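Local coordinates for particle-associated lyase (Acinetobacter bacteriophage AP22, PDB 4Y9V), which probably degrades the capsular polysaccharide of Acinetobacter baumannii as a lyase, acting as the trimeric tailspike of the phage, at residues H300-G305 against T343-C348; V376-P381 against L417-D422; G435-R440 against V453-T458. All blocks are in the same frame, centred on the assembly; numbering follows the deposited sequence.

Contact 1. Residues H300-G305 against T343-C348; sequences HAVAIG and TVYDHC. With 49S (2-acetamido-2-deoxy-beta-D-mannopyranuronic acid), chain B; SO4 (sulfate ion), chain K.
T343 opens the contact by turning its methyl inward: CG2 lies 3.9 Å from CD1 of I304. With CG2 anti to the backbone N, the hydroxyl OG1 stays beside that N and bonds to Y288. A threonine suits this place because one branch is apolar and the other polar. V344 points its side chain the other way, where it packs on H347 of the third subunit. Y345 reaches farthest across, its hydroxyl set against two aliphatic side chains, with OH 3.3 Å from I304 CD1 and 3.6 Å from V302 CG1. The ring meets the isoleucine tip obliquely, CZ lying 3.9 Å from I304 CD1. The buried hydroxyl is satisfied by a hydrogen bond to the carbonyl of D335; tyrosine suits the place because its ring packs among apolar side chains while its hydroxyl reaches a carbonyl. I304 comes to it from the opposite direction, its extended arm (chi2 178°) thrusting CD1 forward.

Behind 300-305 lies the saccharide side. There H300 NE2 gives a nearly straight bond (2.7 Å, 178°) to O2 of a sulfate, probably from the crystallisation liquor, in the plane of the ring at its edge. G305 CA comes within 3.5 Å of the acetamido oxygen O7 of the N-acetylmannosaminuronic acid unit.

The two strands run nearly antiparallel on facing walls of the beta-helix: 302-305 is paired with 278-283, and 343-346 lies between 318-321 and 360-363.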
loop_
_atom_site.group_PDB
_atom_site.type_symbol
_atom_site.label_atom_id
_atom_site.label_comp_id
_atom_site.label_asym_id
_atom_site.label_seq_id
_atom_site.Cartn_x
_atom_site.Cartn_y
_atom_site.Cartn_z
ATOM N N HIS A 300 -11.312 -18.023 13.809
ATOM C CA HIS A 300 -10.500 -16.930 13.275
ATOM C C HIS A 300 -9.014 -17.158 13.613
ATOM O O HIS A 300 -8.647 -17.476 14.741
ATOM C CB HIS A 300 -10.943 -15.589 13.822
ATOM C CG HIS A 300 -12.386 -15.288 13.641
ATOM N ND1 HIS A 300 -13.034 -15.308 12.444
ATOM C CD2 HIS A 300 -13.320 -14.868 14.539
ATOM C CE1 HIS A 300 -14.305 -14.959 12.575
ATOM N NE2 HIS A 300 -14.509 -14.698 13.841
ATOM N N ALA A 301 -8.171 -16.924 12.608
ATOM C CA ALA A 301 -6.728 -17.008 12.791
ATOM C C ALA A 301 -6.183 -15.808 13.564
ATOM O O ALA A 301 -5.422 -15.975 14.499
ATOM C CB ALA A 301 -6.062 -17.197 11.449
ATOM N N VAL A 302 -6.602 -14.605 13.121
ATOM C CA VAL A 302 -6.445 -13.376 13.900
ATOM C C VAL A 302 -7.860 -12.888 14.162
ATOM O O VAL A 302 -8.609 -12.592 13.225
ATOM C CB VAL A 302 -5.594 -12.311 13.208
ATOM C CG1 VAL A 302 -5.652 -11.007 13.990
ATOM C CG2 VAL A 302 -4.155 -12.798 13.056
ATOM N N ALA A 303 -8.223 -12.832 15.454
ATOM C CA ALA A 303 -9.481 -12.261 15.903
ATOM C C ALA A 303 -9.170 -10.903 16.497
ATOM O O ALA A 303 -8.278 -10.789 17.333
ATOM C CB ALA A 303 -10.125 -13.130 16.961
ATOM N N ILE A 304 -9.882 -9.878 16.054
ATOM C CA ILE A 304 -9.709 -8.524 16.570
ATOM C C ILE A 304 -11.025 -8.186 17.266
ATOM O O ILE A 304 -12.088 -8.176 16.625
ATOM C CB ILE A 304 -9.290 -7.511 15.502
ATOM C CG1 ILE A 304 -8.109 -8.059 14.693
ATOM C CG2 ILE A 304 -8.968 -6.194 16.166
ATOM C CD1 ILE A 304 -7.649 -7.119 13.575
ATOM N N GLY A 305 -10.977 -7.976 18.567
ATOM C CA GLY A 305 -12.201 -7.780 19.322
ATOM C C GLY A 305 -11.864 -7.543 20.791
ATOM O O GLY A 305 -11.311 -6.516 21.131
ATOM N N THR A 343 -9.059 -0.018 11.184
ATOM C CA THR A 343 -8.230 -1.227 11.098
ATOM C C THR A 343 -8.188 -1.720 9.661
ATOM O O THR A 343 -9.188 -1.659 8.931
ATOM C CB THR A 343 -8.762 -2.265 12.093
ATOM O OG1 THR A 343 -8.527 -1.757 13.411
ATOM C CG2 THR A 343 -8.039 -3.591 12.022
ATOM N N VAL A 344 -7.016 -2.208 9.248
ATOM C CA VAL A 344 -6.800 -2.662 7.871
ATOM C C VAL A 344 -6.001 -3.976 7.877
ATOM O O VAL A 344 -5.045 -4.134 8.629
ATOM C CB VAL A 344 -6.072 -1.605 7.033
ATOM C CG1 VAL A 344 -4.781 -1.134 7.674
ATOM C CG2 VAL A 344 -5.847 -2.077 5.560
ATOM N N TYR A 345 -6.415 -4.856 6.975
ATOM C CA TYR A 345 -5.614 -5.974 6.472
ATOM C C TYR A 345 -5.168 -5.613 5.054
ATOM O O TYR A 345 -6.020 -5.332 4.196
ATOM C CB TYR A 345 -6.372 -7.283 6.445
ATOM C CG TYR A 345 -6.741 -7.888 7.775
ATOM C CD1 TYR A 345 -5.904 -8.787 8.418
ATOM C CD2 TYR A 345 -7.944 -7.574 8.403
ATOM C CE1 TYR A 345 -6.252 -9.349 9.638
ATOM C CE2 TYR A 345 -8.310 -8.136 9.609
ATOM C CZ TYR A 345 -7.457 -9.036 10.238
ATOM O OH TYR A 345 -7.768 -9.665 11.424
ATOM N N ASP A 346 -3.862 -5.610 4.818
ATOM C CA ASP A 346 -3.269 -5.208 3.531
ATOM C C ASP A 346 -2.343 -6.291 3.055
ATOM O O ASP A 346 -1.496 -6.790 3.803
ATOM C CB ASP A 346 -2.501 -3.900 3.717
ATOM C CG ASP A 346 -1.986 -3.298 2.419
ATOM O OD1 ASP A 346 -2.666 -3.343 1.401
ATOM O OD2 ASP A 346 -0.924 -2.650 2.448
ATOM N N HIS A 347 -2.483 -6.718 1.782
ATOM C CA HIS A 347 -1.574 -7.747 1.236
ATOM C C HIS A 347 -1.633 -9.014 2.072
ATOM O O HIS A 347 -0.620 -9.693 2.280
ATOM C CB HIS A 347 -0.144 -7.201 1.040
ATOM C CG HIS A 347 -0.021 -6.348 -0.211
ATOM N ND1 HIS A 347 0.036 -5.011 -0.364
ATOM C CD2 HIS A 347 0.006 -6.859 -1.468
ATOM C CE1 HIS A 347 0.145 -4.728 -1.698
ATOM N NE2 HIS A 347 0.105 -5.840 -2.352
ATOM N N CYS A 348 -2.829 -9.383 2.521
ATOM C CA CYS A 348 -3.076 -10.610 3.273
ATOM C C CYS A 348 -3.896 -11.581 2.437
ATOM O O CYS A 348 -4.530 -11.201 1.449
ATOM C CB CYS A 348 -3.816 -10.314 4.574
ATOM S SG CYS A 348 -2.894 -9.314 5.769
HETATM C C8 49S B . -15.477 -9.099 20.837
HETATM C C7 49S B . -14.873 -10.484 20.935
HETATM O O7 49S B . -13.715 -10.712 20.521
HETATM N N2 49S B . -15.647 -11.432 21.485
HETATM C C2 49S B . -15.251 -12.821 21.595
HETATM C C3 49S B . -14.886 -13.214 23.029
HETATM O O3 49S B . -13.810 -12.413 23.519
HETATM C C1 49S B . -16.388 -13.709 21.125
HETATM O O1 49S B . -16.819 -13.381 19.836
HETATM O O5 49S B . -17.522 -13.509 21.969
HETATM C C5 49S B . -17.260 -13.986 23.301
HETATM C C6 49S B . -18.536 -13.860 24.106
HETATM O O6A 49S B . -19.211 -12.805 24.002
HETATM O O6B 49S B . -18.827 -14.826 24.855
HETATM C C4 49S B . -16.115 -13.192 23.932
HETATM O O4 49S B . -15.910 -13.876 25.174
HETATM S S SO4 K . -17.080 -14.453 16.327
HETATM O O1 SO4 K . -17.660 -13.381 17.120
HETATM O O2 SO4 K . -16.917 -13.999 14.935
HETATM O O3 SO4 K . -18.027 -15.579 16.383
HETATM O O4 SO4 K . -15.757 -14.924 16.804
#

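Contact 2. Residues V376-P381 against L417-D422; sequences VLIAEP and LTVKLD. Unlike the reference sequence in segment 376-381: E380 (reference Lys).
I378 and V419 meet across the interior through single methyl groups. From CB of I378, the CG2 branch lies anti to the backbone N, while CG1 sits beside that N (chi1 -55°). CG1 carries the chain on in an extended line (chi2 169°), and only its tip arrives: CD1 is 4.0 Å from CG2 of V419, the two side chains meeting at a slant. The two-carbon arm beyond CB lets isoleucine carry a methyl across to the valine, while I378 also packs on F386 of strand 384-389.

The second touch lies at the other end of the contact, where P381 follows the turn out of strand 376-378. Its ring carbon CB is 3.6 Å from CD1 of L417. The leucine holds CG anti to its backbone N, and its second torsion (149°) falls about 30° from a staggered value. The proline meets this methyl through an apolar corner of its puckered ring. Just before P381, E380, a lysine in the reference sequence, makes a salt bridge to R166 and a hydrogen bond to Y169, both of the glycan pocket.

Apolar side chains of facing walls packing into the interior are consistent with the right-handed parallel beta-helix of the pectin lyase-like family.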
loop_
_atom_site.group_PDB
_atom_site.type_symbol
_atom_site.label_atom_id
_atom_site.label_comp_id
_atom_site.label_asym_id
_atom_site.label_seq_id
_atom_site.Cartn_x
_atom_site.Cartn_y
_atom_site.Cartn_z
ATOM N N VAL A 376 -17.021 -11.289 1.900
ATOM C CA VAL A 376 -16.858 -10.282 2.917
ATOM C C VAL A 376 -18.207 -10.046 3.593
ATOM O O VAL A 376 -19.208 -9.813 2.883
ATOM C CB VAL A 376 -16.349 -8.940 2.307
ATOM C CG1 VAL A 376 -16.187 -7.881 3.383
ATOM C CG2 VAL A 376 -15.029 -9.145 1.573
ATOM N N LEU A 377 -18.224 -10.094 4.909
ATOM C CA LEU A 377 -19.435 -9.943 5.707
ATOM C C LEU A 377 -19.347 -8.717 6.602
ATOM O O LEU A 377 -18.370 -8.535 7.336
ATOM C CB LEU A 377 -19.620 -11.173 6.584
ATOM C CG LEU A 377 -20.909 -11.183 7.440
ATOM C CD1 LEU A 377 -22.139 -11.282 6.586
ATOM C CD2 LEU A 377 -20.814 -12.337 8.433
ATOM N N ILE A 378 -20.396 -7.899 6.560
ATOM C CA ILE A 378 -20.606 -6.763 7.456
ATOM C C ILE A 378 -21.805 -7.133 8.344
ATOM O O ILE A 378 -22.941 -6.974 7.955
ATOM C CB ILE A 378 -20.835 -5.470 6.665
ATOM C CG1 ILE A 378 -19.747 -5.151 5.693
ATOM C CG2 ILE A 378 -21.060 -4.312 7.633
ATOM C CD1 ILE A 378 -20.045 -4.034 4.714
ATOM N N ALA A 379 -21.541 -7.705 9.509
ATOM C CA ALA A 379 -22.583 -8.242 10.375
ATOM C C ALA A 379 -22.758 -7.498 11.678
ATOM O O ALA A 379 -23.787 -7.736 12.333
ATOM C CB ALA A 379 -22.234 -9.669 10.780
ATOM N N GLU A 380 -21.848 -6.596 12.062
ATOM C CA GLU A 380 -22.055 -5.748 13.242
ATOM C C GLU A 380 -21.756 -4.285 12.869
ATOM O O GLU A 380 -20.922 -3.637 13.510
ATOM C CB GLU A 380 -21.217 -6.222 14.438
ATOM C CG GLU A 380 -21.613 -7.606 14.931
ATOM C CD GLU A 380 -20.938 -8.021 16.244
ATOM O OE1 GLU A 380 -19.740 -7.751 16.419
ATOM O OE2 GLU A 380 -21.631 -8.612 17.102
ATOM N N PRO A 381 -22.393 -3.736 11.822
ATOM C CA PRO A 381 -22.020 -2.400 11.400
ATOM C C PRO A 381 -22.469 -1.303 12.357
ATOM O O PRO A 381 -23.614 -1.260 12.800
ATOM C CB PRO A 381 -22.754 -2.221 10.051
ATOM C CG PRO A 381 -23.926 -3.173 10.140
ATOM C CD PRO A 381 -23.395 -4.348 10.945
ATOM N N LEU A 417 -23.311 4.683 6.678
ATOM C CA LEU A 417 -22.495 3.566 6.268
ATOM C C LEU A 417 -22.171 3.675 4.781
ATOM O O LEU A 417 -23.076 3.830 3.986
ATOM C CB LEU A 417 -23.257 2.255 6.554
ATOM C CG LEU A 417 -22.536 0.982 6.238
ATOM C CD1 LEU A 417 -22.935 -0.100 7.136
ATOM C CD2 LEU A 417 -22.744 0.548 4.796
ATOM N N THR A 418 -20.887 3.564 4.425
ATOM C CA THR A 418 -20.481 3.605 3.020
ATOM C C THR A 418 -19.642 2.387 2.689
ATOM O O THR A 418 -18.647 2.155 3.391
ATOM C CB THR A 418 -19.673 4.865 2.737
ATOM O OG1 THR A 418 -20.454 6.032 3.017
ATOM C CG2 THR A 418 -19.202 4.951 1.291
ATOM N N VAL A 419 -20.002 1.640 1.677
ATOM C CA VAL A 419 -19.144 0.585 1.132
ATOM C C VAL A 419 -18.421 1.150 -0.085
ATOM O O VAL A 419 -19.122 1.606 -1.008
ATOM C CB VAL A 419 -19.935 -0.671 0.742
ATOM C CG1 VAL A 419 -19.002 -1.713 0.121
ATOM C CG2 VAL A 419 -20.677 -1.249 1.929
ATOM N N LYS A 420 -17.111 1.076 -0.085
ATOM C CA LYS A 420 -16.285 1.665 -1.145
ATOM C C LYS A 420 -15.382 0.576 -1.732
ATOM O O LYS A 420 -14.354 0.253 -1.159
ATOM C CB LYS A 420 -15.452 2.845 -0.643
ATOM C CG LYS A 420 -14.901 3.753 -1.720
ATOM C CD LYS A 420 -14.341 5.099 -1.202
ATOM C CE LYS A 420 -13.996 6.032 -2.322
ATOM N NZ LYS A 420 -13.504 7.320 -1.753
ATOM N N LEU A 421 -15.808 -0.006 -2.876
ATOM C CA LEU A 421 -15.090 -1.094 -3.546
ATOM C C LEU A 421 -14.412 -0.445 -4.750
ATOM O O LEU A 421 -15.076 -0.024 -5.682
ATOM C CB LEU A 421 -16.072 -2.203 -3.910
ATOM C CG LEU A 421 -15.442 -3.539 -4.321
ATOM C CD1 LEU A 421 -16.566 -4.587 -4.424
ATOM C CD2 LEU A 421 -14.659 -3.493 -5.624
ATOM N N ASP A 422 -13.091 -0.327 -4.648
ATOM C CA ASP A 422 -12.268 0.453 -5.571
ATOM C C ASP A 422 -11.224 -0.467 -6.184
ATOM O O ASP A 422 -10.239 -0.817 -5.531
ATOM C CB ASP A 422 -11.630 1.599 -4.819
ATOM C CG ASP A 422 -10.757 2.511 -5.584
ATOM O OD1 ASP A 422 -10.747 2.460 -6.818
ATOM O OD2 ASP A 422 -10.018 3.322 -4.902
#

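Contact 3. Residues G435-R440 against V453-T458; sequences GIVTIR and VNVHIT
The interior of the pectin lyase-like beta-helix is filled here by five branched aliphatic side chains from two facing segments. V437 makes two of the three contacts, one with each methyl. Its CG1, anti to the backbone N (chi1 178°), lies 4.0 Å from CG1 of V455, and CG2 lies 3.8 Å from CD1 of I457. In both pairs the side chains slide past each other in opposite directions, so methyls lie alongside rather than end on. I457 keeps its outer bond extended (chi2 177°), which carries CD1 forward to the valine.

Two residues on, I439, in one of its two conformers, offers CG1 to CG1 of V453, 4.2 Å away. Beta-branched residues suit extended strands, and their compact methyl pairs fill a core where nothing polar is needed. Alternation sends the intervening residues outward: T438 OG1 bonds to S403 and H470, while N454 bonds through OD1 to Y488 N and through ND2 to T418. Polar groups thus stay on the other side of each strand.

Strand 435-441, interrupted by a corner at 436 and 437, lies between strands 405-409 and 470-476. Strand 453-458 is flanked by 417-422 and 486-496, with H456 packing on G460 of the third subunit.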
loop_
_atom_site.group_PDB
_atom_site.type_symbol
_atom_site.label_atom_id
_atom_site.label_comp_id
_atom_site.label_asym_id
_atom_site.label_seq_id
_atom_site.Cartn_x
_atom_site.Cartn_y
_atom_site.Cartn_z
ATOM N N GLY A 435 -24.931 -11.233 -6.779
ATOM C CA GLY A 435 -24.716 -9.835 -6.484
ATOM C C GLY A 435 -23.280 -9.579 -6.020
ATOM O O GLY A 435 -22.658 -10.426 -5.403
ATOM N N ILE A 436 -22.804 -8.350 -6.311
ATOM C CA ILE A 436 -21.490 -7.922 -5.811
ATOM C C ILE A 436 -21.605 -7.281 -4.452
ATOM O O ILE A 436 -21.030 -7.794 -3.489
ATOM C CB ILE A 436 -20.735 -7.062 -6.859
ATOM C CG1 ILE A 436 -20.591 -7.793 -8.200
ATOM C CG2 ILE A 436 -19.383 -6.651 -6.300
ATOM C CD1 ILE A 436 -20.013 -9.191 -8.116
ATOM N N VAL A 437 -22.327 -6.156 -4.330
ATOM C CA VAL A 437 -22.573 -5.525 -3.029
ATOM C C VAL A 437 -24.065 -5.517 -2.774
ATOM O O VAL A 437 -24.835 -4.975 -3.562
ATOM C CB VAL A 437 -22.039 -4.072 -2.964
ATOM C CG1 VAL A 437 -22.362 -3.444 -1.616
ATOM C CG2 VAL A 437 -20.541 -4.015 -3.224
ATOM N N THR A 438 -24.456 -6.119 -1.645
ATOM C CA THR A 438 -25.838 -6.061 -1.171
ATOM C C THR A 438 -25.835 -5.650 0.309
ATOM O O THR A 438 -25.126 -6.257 1.106
ATOM C CB THR A 438 -26.551 -7.405 -1.317
ATOM O OG1 THR A 438 -26.574 -7.745 -2.703
ATOM C CG2 THR A 438 -27.968 -7.368 -0.758
ATOM N N ILE A 439 -26.635 -4.650 0.643
ATOM C CA ILE A 439 -26.908 -4.266 2.031
ATOM C C ILE A 439 -28.429 -4.453 2.229
ATOM O O ILE A 439 -29.209 -3.886 1.456
ATOM C CB ILE A 439 -26.509 -2.827 2.328
ATOM C CG1 ILE A 439 -25.025 -2.531 1.982
ATOM C CG2 ILE A 439 -26.884 -2.472 3.780
ATOM C CD1 ILE A 439 -24.039 -3.266 2.890
ATOM N N ARG A 440 -28.818 -5.201 3.266
ATOM C CA ARG A 440 -30.202 -5.343 3.639
ATOM C C ARG A 440 -30.418 -4.894 5.075
ATOM O O ARG A 440 -29.581 -5.141 5.938
ATOM C CB ARG A 440 -30.709 -6.779 3.527
ATOM C CG ARG A 440 -30.563 -7.421 2.145
ATOM C CD ARG A 440 -31.389 -6.790 1.066
ATOM N NE ARG A 440 -32.848 -6.892 1.232
ATOM C CZ ARG A 440 -33.565 -7.916 0.791
ATOM N NH1 ARG A 440 -33.021 -8.997 0.289
ATOM N NH2 ARG A 440 -34.911 -7.828 0.860
ATOM N N VAL A 453 -27.210 4.758 3.943
ATOM C CA VAL A 453 -26.278 3.863 3.323
ATOM C C VAL A 453 -25.836 4.451 1.977
ATOM O O VAL A 453 -26.657 4.947 1.205
ATOM C CB VAL A 453 -26.935 2.478 3.108
ATOM C CG1 VAL A 453 -26.021 1.541 2.325
ATOM C CG2 VAL A 453 -27.350 1.886 4.440
ATOM N N ASN A 454 -24.533 4.342 1.698
ATOM C CA ASN A 454 -23.973 4.715 0.423
ATOM C C ASN A 454 -23.139 3.536 -0.108
ATOM O O ASN A 454 -22.553 2.792 0.671
ATOM C CB ASN A 454 -23.051 5.929 0.522
ATOM C CG ASN A 454 -23.686 7.060 1.291
ATOM O OD1 ASN A 454 -24.726 7.605 0.889
ATOM N ND2 ASN A 454 -23.069 7.422 2.384
ATOM N N VAL A 455 -23.059 3.415 -1.446
ATOM C CA VAL A 455 -22.216 2.395 -2.062
ATOM C C VAL A 455 -21.478 3.040 -3.212
ATOM O O VAL A 455 -22.067 3.792 -3.992
ATOM C CB VAL A 455 -23.062 1.181 -2.569
ATOM C CG1 VAL A 455 -22.183 0.182 -3.302
ATOM C CG2 VAL A 455 -23.801 0.519 -1.412
ATOM N N HIS A 456 -20.170 2.774 -3.308
ATOM C CA HIS A 456 -19.293 3.398 -4.309
ATOM C C HIS A 456 -18.434 2.305 -4.882
ATOM O O HIS A 456 -17.557 1.776 -4.179
ATOM C CB HIS A 456 -18.496 4.512 -3.618
ATOM C CG HIS A 456 -17.705 5.411 -4.526
ATOM N ND1 HIS A 456 -17.158 6.558 -4.014
ATOM C CD2 HIS A 456 -17.458 5.377 -5.845
ATOM C CE1 HIS A 456 -16.558 7.173 -5.018
ATOM N NE2 HIS A 456 -16.702 6.492 -6.156
ATOM N N ILE A 457 -18.685 1.912 -6.129
ATOM C CA ILE A 457 -17.980 0.848 -6.823
ATOM C C ILE A 457 -17.329 1.465 -8.069
ATOM O O ILE A 457 -18.002 2.054 -8.894
ATOM C CB ILE A 457 -18.901 -0.323 -7.221
ATOM C CG1 ILE A 457 -19.691 -0.860 -6.051
ATOM C CG2 ILE A 457 -18.081 -1.392 -7.893
ATOM C CD1 ILE A 457 -20.663 -1.976 -6.383
ATOM N N THR A 458 -15.997 1.377 -8.123
ATOM C CA THR A 458 -15.246 2.176 -9.068
ATOM C C THR A 458 -13.876 1.544 -9.309
ATOM O O THR A 458 -13.595 0.429 -8.854
ATOM C CB THR A 458 -15.167 3.627 -8.522
ATOM O OG1 THR A 458 -14.715 4.494 -9.561
ATOM C CG2 THR A 458 -14.292 3.765 -7.295
#

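The three contacts follow one another along the chain and along the beta-helix, within one pectin lyase-like region. Contact 1 lies nearest the bound saccharide; its centre is about 15 Å from that of contact 2 and about 22 Å from that of contact 3. Contacts 2 and 3, with centres about 8 Å apart, sit on successive coils: probable hydrogen bonds join L417 O to N454 N and V419 O to H456 N, 2.8 Å each. Strands 376-378 and 435-441 share a four-stranded parallel sheet, whereas 343-346, 417-422 and 453-458 line the face that meets the other subunits. The apolar interior of each chain thus continues from the saccharide-binding part along the beta-helix.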